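Local coordinates for protein putative oxidoreductase (Gluconobacter oxydans, PDB 3WJ7) that belongs to the extended short-chain dehydrogenase/reductase family and probably uses a nicotinamide coenzyme to interconvert carbonyl compounds and alcohols, at residues Asn13-Val18 with Lys76-Leu81; Arg41-Pro46 with Asp69-Ala74; Thr183-Arg188 with Leu215-Val220; Gly205-Tyr210 with Lys263-Lys268; Tyr240-Glu245 with Leu317-Arg322. All coordinates share one frame; numbering follows the deposited sequence.

Interaction 1 (Asn13-Val18 with Lys76-Leu81); sequences NDVTLV and KGVKIL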
# COMPACT_ATOMS: atom_id res chain seq x y z
N ASN A 13 -10.15 40.98 -1.10
CA ASN A 13 -11.07 41.32 0.04
C ASN A 13 -12.41 40.57 -0.04
O ASN A 13 -13.11 40.41 0.97
CB ASN A 13 -11.33 42.84 0.07
CG ASN A 13 -11.50 43.38 1.48
OD1 ASN A 13 -11.36 42.64 2.46
ND2 ASN A 13 -11.78 44.68 1.60
N ASP A 14 -12.73 40.09 -1.24
CA ASP A 14 -14.08 39.74 -1.64
C ASP A 14 -14.04 38.52 -2.55
O ASP A 14 -15.01 38.22 -3.27
CB ASP A 14 -14.68 40.93 -2.39
CG ASP A 14 -13.61 41.72 -3.17
OD1 ASP A 14 -12.70 41.09 -3.78
OD2 ASP A 14 -13.67 42.98 -3.17
N VAL A 15 -12.92 37.81 -2.53
CA VAL A 15 -12.74 36.66 -3.42
C VAL A 15 -13.17 35.36 -2.73
O VAL A 15 -12.89 35.15 -1.55
CB VAL A 15 -11.29 36.55 -3.93
CG1 VAL A 15 -11.15 35.35 -4.85
CG2 VAL A 15 -10.88 37.83 -4.63
N THR A 16 -13.90 34.54 -3.49
CA THR A 16 -14.23 33.17 -3.13
C THR A 16 -13.29 32.21 -3.91
O THR A 16 -13.26 32.19 -5.14
CB THR A 16 -15.72 32.96 -3.41
OG1 THR A 16 -16.44 33.80 -2.51
CG2 THR A 16 -16.18 31.54 -3.16
N LEU A 17 -12.45 31.48 -3.17
CA LEU A 17 -11.58 30.45 -3.79
C LEU A 17 -12.26 29.09 -3.72
O LEU A 17 -12.64 28.66 -2.63
CB LEU A 17 -10.21 30.39 -3.09
CG LEU A 17 -9.20 29.26 -3.45
CD1 LEU A 17 -8.62 29.42 -4.86
CD2 LEU A 17 -8.05 29.21 -2.46
N VAL A 18 -12.44 28.42 -4.85
CA VAL A 18 -12.89 27.02 -4.82
C VAL A 18 -11.82 26.12 -5.37
O VAL A 18 -11.19 26.47 -6.33
CB VAL A 18 -14.28 26.74 -5.48
CG1 VAL A 18 -14.96 27.97 -6.06
CG2 VAL A 18 -14.22 25.56 -6.46
N LYS A 76 -4.20 34.79 -1.37
CA LYS A 76 -4.14 36.27 -1.21
C LYS A 76 -5.47 36.95 -1.60
O LYS A 76 -5.99 36.73 -2.69
CB LYS A 76 -2.95 36.84 -1.98
CG LYS A 76 -2.78 38.34 -1.88
CD LYS A 76 -1.44 38.70 -2.48
CE LYS A 76 -1.50 40.07 -3.13
NZ LYS A 76 -0.14 40.42 -3.61
N GLY A 77 -6.03 37.72 -0.67
CA GLY A 77 -7.25 38.51 -0.88
C GLY A 77 -8.53 37.70 -0.82
O GLY A 77 -9.60 38.17 -1.25
N VAL A 78 -8.43 36.46 -0.29
CA VAL A 78 -9.57 35.50 -0.27
C VAL A 78 -10.38 35.53 1.04
O VAL A 78 -9.84 35.32 2.10
CB VAL A 78 -9.07 34.05 -0.56
CG1 VAL A 78 -10.18 33.02 -0.33
CG2 VAL A 78 -8.47 33.94 -1.97
N LYS A 79 -11.68 35.74 0.98
CA LYS A 79 -12.50 35.80 2.18
C LYS A 79 -13.08 34.42 2.55
O LYS A 79 -13.27 34.10 3.75
CB LYS A 79 -13.65 36.82 1.93
CG LYS A 79 -14.76 36.83 2.99
CD LYS A 79 -15.95 37.71 2.56
CE LYS A 79 -16.84 38.07 3.75
NZ LYS A 79 -18.29 38.06 3.39
N ILE A 80 -13.39 33.65 1.50
CA ILE A 80 -14.16 32.40 1.59
C ILE A 80 -13.52 31.30 0.72
O ILE A 80 -13.15 31.50 -0.46
CB ILE A 80 -15.61 32.58 1.12
CG1 ILE A 80 -16.42 33.47 2.09
CG2 ILE A 80 -16.32 31.24 0.98
CD1 ILE A 80 -17.48 34.25 1.35
N LEU A 81 -13.41 30.13 1.34
CA LEU A 81 -12.83 28.98 0.74
C LEU A 81 -13.83 27.81 0.77
O LEU A 81 -14.37 27.45 1.82
CB LEU A 81 -11.55 28.61 1.46
CG LEU A 81 -11.00 27.24 1.03
CD1 LEU A 81 -10.57 27.26 -0.45
CD2 LEU A 81 -9.85 26.81 1.91
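Val15 and Val78 open a parallel strand pairing that goes on to match Thr16 with Ile80 and Leu17 with Leu81, a shift of one residue that defines a beta bulge. Two amides share one acceptor at the shift: Lys79 N lies 2.9 Å from Val15 O, while the bond from Ile80 N is weak at 3.4 Å. Beyond it, Leu17 N gives a 2.8 Å bond to Ile80 O; before it, Asn13 N reaches Gly77 O. Val15 and Val78 diverge, Val15 CG1 lying 4.2 Å from Val78 CG2, and CG1 of Val78 turns instead to Leu17 CB, 3.8 Å away. Past the bulge the neighbours run side by side. Thr16 OG1, bonded to His38, lies against Ile80 CB at 3.9 Å. On the other face Leu17 and Leu81 both carry CG anti to the backbone N (chi1 172° and 170°), and Leu17 CD2 touches Leu81 CD1 at 3.8 Å. Leu81 packs on Leu109, Met110 and Ala113 of helix 95-115. With strand 39-44 on the other flank of strand 15-18, this is the central strand neighbourhood of a Rossmann fold, where the first strand typically leads into the glycine-rich coenzyme-binding loop.

Interaction 2 (Arg41-Pro46 with Asp69-Ala74); sequences RLLVRP and DTLAPA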
# COMPACT_ATOMS: atom_id res chain seq x y z
N ARG A 41 -12.09 32.59 -7.78
CA ARG A 41 -10.76 32.17 -8.18
C ARG A 41 -10.74 30.61 -8.11
O ARG A 41 -11.24 30.00 -7.16
CB ARG A 41 -9.68 32.82 -7.30
CG ARG A 41 -8.24 32.41 -7.65
CD ARG A 41 -7.17 33.08 -6.77
NE ARG A 41 -7.28 34.52 -6.82
CZ ARG A 41 -6.91 35.37 -5.88
NH1 ARG A 41 -6.37 34.95 -4.74
NH2 ARG A 41 -7.11 36.67 -6.08
N LEU A 42 -10.19 29.95 -9.10
CA LEU A 42 -10.29 28.50 -9.14
C LEU A 42 -8.88 27.94 -9.04
O LEU A 42 -8.06 28.26 -9.86
CB LEU A 42 -10.99 28.06 -10.44
CG LEU A 42 -12.38 28.68 -10.69
CD1 LEU A 42 -13.00 28.19 -11.98
CD2 LEU A 42 -13.38 28.51 -9.56
N LEU A 43 -8.59 27.16 -8.02
CA LEU A 43 -7.28 26.54 -7.96
C LEU A 43 -7.33 25.33 -8.88
O LEU A 43 -8.29 24.56 -8.83
CB LEU A 43 -6.92 26.11 -6.54
CG LEU A 43 -5.52 25.54 -6.34
CD1 LEU A 43 -4.44 26.63 -6.21
CD2 LEU A 43 -5.49 24.62 -5.12
N VAL A 44 -6.33 25.22 -9.74
CA VAL A 44 -6.16 24.06 -10.63
C VAL A 44 -4.71 23.55 -10.59
O VAL A 44 -3.79 24.32 -10.24
CB VAL A 44 -6.45 24.44 -12.09
CG1 VAL A 44 -7.91 24.84 -12.27
CG2 VAL A 44 -5.49 25.54 -12.54
N ARG A 45 -4.53 22.28 -10.95
CA ARG A 45 -3.21 21.63 -11.03
C ARG A 45 -2.40 22.01 -12.29
O ARG A 45 -2.99 22.32 -13.34
CB ARG A 45 -3.37 20.10 -10.97
CG ARG A 45 -3.15 19.48 -9.59
CD ARG A 45 -2.97 17.96 -9.69
NE ARG A 45 -3.05 17.26 -8.40
CZ ARG A 45 -4.18 16.84 -7.82
NH1 ARG A 45 -5.36 17.05 -8.40
NH2 ARG A 45 -4.14 16.21 -6.65
N PRO A 46 -1.05 22.01 -12.19
CA PRO A 46 -0.15 22.15 -13.36
C PRO A 46 -0.59 21.29 -14.57
O PRO A 46 -0.58 21.77 -15.71
CB PRO A 46 1.22 21.66 -12.82
CG PRO A 46 1.13 21.71 -11.31
CD PRO A 46 -0.29 22.05 -10.91
N ASP A 69 3.75 26.45 -0.41
CA ASP A 69 4.27 27.70 -0.96
C ASP A 69 3.37 28.26 -2.07
O ASP A 69 3.20 29.47 -2.16
CB ASP A 69 5.71 27.53 -1.45
CG ASP A 69 5.88 26.35 -2.42
OD1 ASP A 69 5.20 25.30 -2.26
OD2 ASP A 69 6.71 26.47 -3.34
N THR A 70 2.80 27.39 -2.90
CA THR A 70 1.95 27.81 -4.02
C THR A 70 0.53 28.17 -3.57
O THR A 70 -0.25 28.71 -4.36
CB THR A 70 1.83 26.75 -5.12
OG1 THR A 70 1.34 25.52 -4.56
CG2 THR A 70 3.17 26.51 -5.78
N LEU A 71 0.22 27.89 -2.31
CA LEU A 71 -1.11 28.14 -1.77
C LEU A 71 -1.29 29.56 -1.26
O LEU A 71 -2.38 30.12 -1.43
CB LEU A 71 -1.45 27.16 -0.64
CG LEU A 71 -1.33 25.68 -0.99
CD1 LEU A 71 -1.55 24.86 0.24
CD2 LEU A 71 -2.29 25.27 -2.08
N ALA A 72 -0.27 30.13 -0.62
CA ALA A 72 -0.38 31.51 -0.14
C ALA A 72 -0.76 32.51 -1.27
O ALA A 72 -1.71 33.30 -1.11
CB ALA A 72 0.88 31.93 0.59
N PRO A 73 -0.06 32.46 -2.43
CA PRO A 73 -0.43 33.24 -3.62
C PRO A 73 -1.88 33.08 -3.99
O PRO A 73 -2.53 34.05 -4.37
CB PRO A 73 0.42 32.60 -4.73
CG PRO A 73 1.64 32.13 -4.03
CD PRO A 73 1.24 31.77 -2.63
N ALA A 74 -2.40 31.85 -3.92
CA ALA A 74 -3.78 31.62 -4.34
C ALA A 74 -4.77 32.13 -3.32
O ALA A 74 -5.85 32.47 -3.68
CB ALA A 74 -4.04 30.15 -4.57
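Arg41 and Leu43 join strand 39-44 to the short helix 71-75 by one polar and one apolar contact, on the face of the Rossmann sheet that the helix covers. The polar part is a side-chain to main-chain bond: Arg41 NH1 lies 2.7 Å from Ala74 O, fairly straight at 158°. The acceptor sits at the edge of the guanidinium, almost in its plane, whereas NH1 stands well above the plane of the carbonyl. After an extended start the arginine chain bends at chi3 (-57°), which swings NE out of the straight line. NH1 also bonds Lys76 O, so one nitrogen serves two carbonyls at the end of the helix, while NH2 forms a salt bridge with Glu59. A leucine in place of Arg41 would probably leave Glu59 without its charged mate and both carbonyls without this donor. Two residues on, Leu43 supplies the apolar part: CD1 meets Ala74 CB at 3.9 Å, and CD2 approaches Leu71 CD2 more loosely at 4.5 Å. Leu71 in turn packs on Asn108 and Ala112 of helix 95-115. The helix belongs to the beta-alpha-beta crossover that carries the chain from strand 59-62 past strands 39-44 and 15-18 to strand 78-83, the step characteristic of the Rossmann fold.

Interaction 3 (Thr183-Arg188 with Leu215-Val220); sequences TPVGPR and LNIVHV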
# COMPACT_ATOMS: atom_id res chain seq x y z
N THR A 183 -24.03 10.14 -2.60
CA THR A 183 -23.47 9.83 -3.90
C THR A 183 -24.14 10.56 -5.05
O THR A 183 -25.28 10.29 -5.39
CB THR A 183 -23.21 8.30 -4.10
OG1 THR A 183 -23.63 7.86 -5.41
CG2 THR A 183 -23.76 7.44 -3.01
N PRO A 184 -23.44 11.55 -5.63
CA PRO A 184 -24.10 12.48 -6.53
C PRO A 184 -24.21 11.93 -7.93
O PRO A 184 -23.27 11.37 -8.43
CB PRO A 184 -23.16 13.65 -6.56
CG PRO A 184 -21.80 13.04 -6.34
CD PRO A 184 -22.02 11.90 -5.39
N VAL A 185 -25.38 12.10 -8.53
CA VAL A 185 -25.65 11.67 -9.88
C VAL A 185 -26.24 12.89 -10.56
O VAL A 185 -26.83 13.75 -9.90
CB VAL A 185 -26.67 10.52 -9.85
CG1 VAL A 185 -27.22 10.19 -11.21
CG2 VAL A 185 -26.04 9.31 -9.22
N GLY A 186 -26.04 12.99 -11.86
CA GLY A 186 -26.66 14.05 -12.62
C GLY A 186 -26.02 14.30 -13.96
O GLY A 186 -25.26 13.45 -14.45
N PRO A 187 -26.32 15.46 -14.55
CA PRO A 187 -25.76 15.74 -15.87
C PRO A 187 -24.32 16.15 -15.76
O PRO A 187 -23.84 16.45 -14.67
CB PRO A 187 -26.65 16.89 -16.38
CG PRO A 187 -27.16 17.56 -15.16
CD PRO A 187 -27.32 16.45 -14.15
N ARG A 188 -23.61 16.14 -16.88
CA ARG A 188 -22.20 16.56 -16.94
C ARG A 188 -21.26 15.60 -16.21
O ARG A 188 -20.28 16.02 -15.60
CB ARG A 188 -22.01 17.94 -16.35
CG ARG A 188 -22.66 19.04 -17.11
CD ARG A 188 -21.62 20.10 -17.14
NE ARG A 188 -22.19 21.37 -17.55
CZ ARG A 188 -21.47 22.37 -18.04
NH1 ARG A 188 -20.15 22.23 -18.19
NH2 ARG A 188 -22.07 23.50 -18.38
N LEU A 215 -27.64 2.49 -1.08
CA LEU A 215 -26.91 3.73 -1.11
C LEU A 215 -27.90 4.86 -1.05
O LEU A 215 -29.09 4.62 -1.00
CB LEU A 215 -25.96 3.83 -2.34
CG LEU A 215 -26.32 3.76 -3.85
CD1 LEU A 215 -25.19 2.98 -4.52
CD2 LEU A 215 -27.64 3.10 -4.23
N ASN A 216 -27.39 6.08 -1.04
CA ASN A 216 -28.18 7.26 -1.02
C ASN A 216 -27.71 8.04 -2.22
O ASN A 216 -26.53 8.40 -2.28
CB ASN A 216 -27.86 8.02 0.25
CG ASN A 216 -28.69 9.27 0.45
OD1 ASN A 216 -28.65 10.20 -0.36
ND2 ASN A 216 -29.38 9.33 1.57
N ILE A 217 -28.64 8.34 -3.13
CA ILE A 217 -28.37 9.15 -4.32
C ILE A 217 -28.90 10.58 -4.20
O ILE A 217 -29.95 10.82 -3.60
CB ILE A 217 -28.88 8.43 -5.58
CG1 ILE A 217 -27.81 7.38 -5.91
CG2 ILE A 217 -29.02 9.39 -6.76
CD1 ILE A 217 -28.33 6.26 -6.73
N VAL A 218 -28.15 11.52 -4.76
CA VAL A 218 -28.43 12.91 -4.57
C VAL A 218 -28.07 13.62 -5.83
O VAL A 218 -27.03 13.36 -6.41
CB VAL A 218 -27.60 13.52 -3.42
CG1 VAL A 218 -26.09 13.33 -3.65
CG2 VAL A 218 -27.97 14.98 -3.25
N HIS A 219 -28.95 14.52 -6.27
CA HIS A 219 -28.67 15.27 -7.46
C HIS A 219 -27.41 16.10 -7.20
O HIS A 219 -27.28 16.70 -6.14
CB HIS A 219 -29.86 16.18 -7.83
CG HIS A 219 -29.86 16.58 -9.26
ND1 HIS A 219 -28.89 17.40 -9.80
CD2 HIS A 219 -30.69 16.25 -10.28
CE1 HIS A 219 -29.11 17.53 -11.10
NE2 HIS A 219 -30.20 16.85 -11.42
N VAL A 220 -26.50 16.09 -8.16
CA VAL A 220 -25.26 16.85 -8.10
C VAL A 220 -25.53 18.34 -7.89
O VAL A 220 -24.79 19.02 -7.16
CB VAL A 220 -24.38 16.62 -9.36
CG1 VAL A 220 -24.93 17.35 -10.57
CG2 VAL A 220 -22.95 17.08 -9.13
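Val185 and Ile217 cross obliquely on one side of a parallel strand pair, meeting through their CG2 methyls at 3.9 Å, while Pro184 and Val218 occupy the other side with CB and CG1 at 4.1 Å. Farther along, Pro187 stands at about a right angle to His219 and sets CD 3.7 Å from CE1 of the imidazole. The same ring has Val185 O above one face, displaced toward the rim. His219 is the N-cap of helix 220-233; its CG is anti to the backbone N (chi1 -159°), ND1 bonds Asp221 N and NE2 bonds Asp330 OD2, so both ring nitrogens are engaged and the ring is held against rotation. A leucine here would probably deprive Asp221 N of its cap and Asp330 of this partner. The pair lies in the Rossmann sheet, strand 214-219 running parallel to the end of strand 176-185. The directions of segments 183-185 and 215-219 differ by 44°, yet backbone hydrogen bonds alternate between them: Thr183 N to Asn216 O at 3.1 Å, Val218 N to Thr183 O at 3.2 Å, and Val185 N to Val218 O at 3.0 Å. The ladder runs on into the helix start, where Val220 N bonds Val185 O at 2.9 Å.

Interaction 4 (Gly205-Tyr210 with Lys263-Lys268); sequences GNMPAY and KPPAVK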
# COMPACT_ATOMS: atom_id res chain seq x y z
N GLY A 205 -27.49 -1.74 -21.71
CA GLY A 205 -27.77 -3.16 -21.78
C GLY A 205 -26.62 -4.08 -21.40
O GLY A 205 -26.83 -5.29 -21.28
N ASN A 206 -25.42 -3.53 -21.18
CA ASN A 206 -24.22 -4.37 -20.92
C ASN A 206 -23.89 -4.63 -19.47
O ASN A 206 -22.72 -4.88 -19.16
CB ASN A 206 -22.95 -3.77 -21.55
CG ASN A 206 -23.11 -3.43 -23.01
OD1 ASN A 206 -23.81 -4.13 -23.76
ND2 ASN A 206 -22.44 -2.36 -23.44
N MET A 207 -24.88 -4.58 -18.57
CA MET A 207 -24.62 -4.90 -17.17
C MET A 207 -25.43 -6.10 -16.72
O MET A 207 -26.53 -5.96 -16.19
CB MET A 207 -24.86 -3.70 -16.27
CG MET A 207 -24.40 -3.86 -14.83
SD MET A 207 -25.05 -2.41 -13.99
CE MET A 207 -26.77 -2.92 -13.92
N PRO A 208 -24.88 -7.31 -16.92
CA PRO A 208 -25.67 -8.52 -16.74
C PRO A 208 -25.90 -8.87 -15.27
O PRO A 208 -26.93 -9.44 -14.94
CB PRO A 208 -24.82 -9.61 -17.43
CG PRO A 208 -23.45 -9.00 -17.66
CD PRO A 208 -23.44 -7.60 -17.11
N ALA A 209 -24.95 -8.51 -14.42
CA ALA A 209 -24.95 -8.90 -13.01
C ALA A 209 -24.53 -7.73 -12.15
O ALA A 209 -23.99 -6.72 -12.65
CB ALA A 209 -24.02 -10.08 -12.76
N TYR A 210 -24.83 -7.86 -10.86
CA TYR A 210 -24.51 -6.85 -9.88
C TYR A 210 -24.75 -7.44 -8.51
O TYR A 210 -25.51 -8.39 -8.37
CB TYR A 210 -25.37 -5.58 -10.07
CG TYR A 210 -26.82 -5.69 -9.69
CD1 TYR A 210 -27.27 -5.29 -8.43
CD2 TYR A 210 -27.76 -6.17 -10.59
CE1 TYR A 210 -28.61 -5.40 -8.06
CE2 TYR A 210 -29.11 -6.27 -10.25
CZ TYR A 210 -29.53 -5.88 -8.99
OH TYR A 210 -30.87 -5.99 -8.66
N LYS A 263 -34.19 -3.77 -20.84
CA LYS A 263 -34.44 -4.82 -19.85
C LYS A 263 -33.55 -4.66 -18.60
O LYS A 263 -32.35 -4.44 -18.74
CB LYS A 263 -34.24 -6.21 -20.47
CG LYS A 263 -35.29 -6.52 -21.53
CD LYS A 263 -35.85 -7.92 -21.39
CE LYS A 263 -37.17 -8.03 -22.14
NZ LYS A 263 -37.60 -9.46 -22.20
N PRO A 264 -34.13 -4.77 -17.38
CA PRO A 264 -33.34 -4.62 -16.12
C PRO A 264 -32.40 -5.81 -15.96
O PRO A 264 -32.62 -6.82 -16.60
CB PRO A 264 -34.41 -4.60 -15.03
CG PRO A 264 -35.59 -5.32 -15.63
CD PRO A 264 -35.56 -4.98 -17.10
N PRO A 265 -31.36 -5.69 -15.11
CA PRO A 265 -30.32 -6.76 -15.15
C PRO A 265 -30.86 -8.10 -14.66
O PRO A 265 -31.66 -8.14 -13.73
CB PRO A 265 -29.20 -6.24 -14.21
CG PRO A 265 -29.70 -4.94 -13.61
CD PRO A 265 -31.16 -4.77 -13.97
N ALA A 266 -30.43 -9.18 -15.31
CA ALA A 266 -31.01 -10.50 -15.07
C ALA A 266 -30.60 -11.10 -13.72
O ALA A 266 -31.38 -11.84 -13.09
CB ALA A 266 -30.61 -11.43 -16.22
N VAL A 267 -29.38 -10.76 -13.29
CA VAL A 267 -28.67 -11.45 -12.23
C VAL A 267 -28.41 -10.57 -11.00
O VAL A 267 -27.64 -9.60 -11.05
CB VAL A 267 -27.32 -11.94 -12.77
CG1 VAL A 267 -26.68 -12.98 -11.84
CG2 VAL A 267 -27.52 -12.50 -14.17
N LYS A 268 -29.04 -10.90 -9.89
CA LYS A 268 -28.84 -10.13 -8.70
C LYS A 268 -28.18 -10.97 -7.61
O LYS A 268 -28.79 -11.89 -7.06
CB LYS A 268 -30.15 -9.52 -8.20
CG LYS A 268 -29.97 -8.71 -6.92
CD LYS A 268 -30.94 -9.10 -5.83
CE LYS A 268 -32.20 -8.26 -5.89
NZ LYS A 268 -33.14 -8.70 -4.83
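Tyr210, Pro265 and Val267 contribute most of the surface covered where segments 205-210 and 263-268 form a small, loosely bonded parallel strand pair, separate from the Rossmann sheet and probably part of the smaller, substrate-binding region of the extended short-chain dehydrogenase fold. Tyr210 is the central piece. Its CG takes the crowded position between the backbone N and the carbonyl carbon (chi1 72°). The ring meets Pro265 near CE2: the two side chains cross at about a right angle, with Pro265 CG 3.7 Å from Tyr210 CE2. From the other segment too, Lys268 CA lies over one face near the rim, and the start of the lysine's aliphatic chain runs past the phenol end. Phe253 of helix 249-259 adds an edge-to-face ring contact.

The proline ring serves two partners: the same CG is 3.6 Å from Met207 CE, the methionine lying alongside it and pointing the same way. A mercury(II) ion bound in the crystal is about 4 Å from the Pro265 side chain. Trp283 of the second subunit packs on Met207 and Tyr210, which places the cluster at the subunit interface.

Val267 supplies the strand bonding. Its N donates to Pro208 O at 3.2 Å, and its O receives a weak, bent bond from Tyr210 N at 3.3 Å. Its side chain shares a face with Ala209, the two CB atoms 3.8 Å apart. At the phenol end, Lys268 CG lies 3.4 Å from Tyr210 OH.

Interaction 5 (Tyr240-Glu245 with Leu317-Arg322); sequences YILGGE and LGYAPR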
# COMPACT_ATOMS: atom_id res chain seq x y z
N TYR A 240 -22.95 18.71 7.93
CA TYR A 240 -24.30 18.54 7.40
C TYR A 240 -24.30 17.55 6.29
O TYR A 240 -23.60 17.73 5.31
CB TYR A 240 -24.85 19.89 6.89
CG TYR A 240 -24.80 21.04 7.88
CD1 TYR A 240 -23.63 21.80 8.05
CD2 TYR A 240 -25.93 21.39 8.62
CE1 TYR A 240 -23.58 22.87 8.95
CE2 TYR A 240 -25.90 22.47 9.51
CZ TYR A 240 -24.74 23.20 9.68
OH TYR A 240 -24.71 24.25 10.55
N ILE A 241 -25.08 16.49 6.45
CA ILE A 241 -25.26 15.48 5.38
C ILE A 241 -26.05 16.09 4.21
O ILE A 241 -27.07 16.72 4.43
CB ILE A 241 -26.03 14.24 5.90
CG1 ILE A 241 -25.16 13.45 6.86
CG2 ILE A 241 -26.45 13.33 4.75
CD1 ILE A 241 -25.90 12.65 7.90
N LEU A 242 -25.57 15.92 2.99
CA LEU A 242 -26.28 16.43 1.85
C LEU A 242 -26.71 15.26 1.02
O LEU A 242 -26.10 14.97 0.01
CB LEU A 242 -25.40 17.38 1.06
CG LEU A 242 -24.97 18.73 1.69
CD1 LEU A 242 -24.26 19.61 0.65
CD2 LEU A 242 -26.12 19.53 2.41
N GLY A 243 -27.77 14.56 1.45
CA GLY A 243 -28.27 13.38 0.73
C GLY A 243 -29.44 13.73 -0.14
O GLY A 243 -29.88 14.87 -0.14
N GLY A 244 -29.96 12.76 -0.89
CA GLY A 244 -31.27 12.87 -1.51
C GLY A 244 -32.20 11.74 -1.05
O GLY A 244 -33.12 11.97 -0.24
N GLU A 245 -31.95 10.52 -1.54
CA GLU A 245 -32.85 9.38 -1.41
C GLU A 245 -32.10 8.09 -1.10
O GLU A 245 -31.08 7.79 -1.72
CB GLU A 245 -33.59 9.18 -2.73
CG GLU A 245 -34.87 8.37 -2.66
CD GLU A 245 -35.60 8.32 -4.01
OE1 GLU A 245 -35.89 9.39 -4.62
OE2 GLU A 245 -35.88 7.19 -4.47
N LEU A 317 -31.03 24.43 7.37
CA LEU A 317 -30.46 25.17 6.23
C LEU A 317 -31.46 25.45 5.16
O LEU A 317 -31.16 26.23 4.25
CB LEU A 317 -29.27 24.41 5.58
CG LEU A 317 -28.00 23.93 6.29
CD1 LEU A 317 -27.02 23.55 5.20
CD2 LEU A 317 -27.34 24.95 7.23
N GLY A 318 -32.61 24.78 5.23
CA GLY A 318 -33.59 24.80 4.14
C GLY A 318 -33.09 24.16 2.84
O GLY A 318 -33.37 24.66 1.74
N TYR A 319 -32.35 23.07 2.98
CA TYR A 319 -31.89 22.20 1.88
C TYR A 319 -33.05 21.39 1.33
O TYR A 319 -33.76 20.76 2.09
CB TYR A 319 -30.86 21.24 2.48
CG TYR A 319 -30.35 20.15 1.59
CD1 TYR A 319 -29.71 20.44 0.37
CD2 TYR A 319 -30.47 18.83 1.98
CE1 TYR A 319 -29.22 19.43 -0.45
CE2 TYR A 319 -29.98 17.80 1.18
CZ TYR A 319 -29.34 18.11 -0.01
OH TYR A 319 -28.91 17.11 -0.78
N ALA A 320 -33.24 21.36 0.01
CA ALA A 320 -34.45 20.70 -0.55
C ALA A 320 -34.07 19.81 -1.72
O ALA A 320 -34.26 20.20 -2.87
CB ALA A 320 -35.51 21.74 -0.97
N PRO A 321 -33.54 18.61 -1.44
CA PRO A 321 -33.07 17.73 -2.53
C PRO A 321 -34.24 17.24 -3.41
O PRO A 321 -35.26 16.86 -2.89
CB PRO A 321 -32.42 16.55 -1.78
CG PRO A 321 -33.14 16.52 -0.48
CD PRO A 321 -33.49 17.94 -0.13
N ARG A 322 -34.09 17.27 -4.73
CA ARG A 322 -35.13 16.72 -5.59
C ARG A 322 -35.02 15.19 -5.55
O ARG A 322 -34.08 14.66 -4.97
CB ARG A 322 -35.14 17.37 -6.99
CG ARG A 322 -34.06 16.91 -7.94
CD ARG A 322 -32.95 17.93 -7.99
NE ARG A 322 -32.78 18.62 -9.27
CZ ARG A 322 -32.02 19.70 -9.40
NH1 ARG A 322 -31.39 20.21 -8.33
NH2 ARG A 322 -31.88 20.27 -10.58
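Tyr319 leans from the 317-322 loop onto strand 240-242 and the Gly243-Gly244 backbone beyond it, and its side chain can be followed outward. CB points toward the strand and sets CG anti to the backbone N (chi1 174°). The ring is sandwiched: Leu242 CD2 sits over the centre of one face in a CH-pi contact, 4.1 Å from the centroid, while Pro321 CD of its own segment covers the opposite face nearer the rim. Farther out, CZ comes 4.1 Å from Leu242 CB, and CE2 flanks Gly243 O at the ring edge. The tip ends on that same oxygen, OH donating to Gly243 O from above the carbonyl plane. Pro321 CB then packs 3.9 Å from Gly244 CA. At the other end of the contact Leu317 reaches over a face of Tyr240, its CD2 3.7 Å from CE2, in a second CH-pi contact. The phenol of Tyr240 is bonded to Lys235 N, and Lys312 adds a cation-pi contact to its ring. Gly244 and Glu245 both face Ile217, a classic beta bulge. The arrangement lays the connection between helices 311-317 and 324-337 along strand 239-248 of the Rossmann sheet, which runs parallel to strand 176-185 and antiparallel to strand 214-219.

Four of the five contacts are buried and reach one Rossmann sheet; interaction 4 is partly buried, lies about 47 Å from interaction 1 (centre to centre), and belongs to a separate two-stranded pair touching another subunit. Interactions 1 and 2 share the first half of the sheet, where Thr16 O bonds Arg41 N; interaction 1 pairs strand 15-18 with strand 78-83, and interaction 2 sets helix 71-75 on strand 39-44. Interactions 3 and 5 meet at the far end through Ile217 N with Glu245 O and Asn216 OD1 with Gly244 N. Main-chain ladders dominate 1 and 3, a guanidinium and a phenol gripping carbonyls mark 2 and 5, and proline-aromatic packing with sparse strand bonding, one bond weak, marks 4.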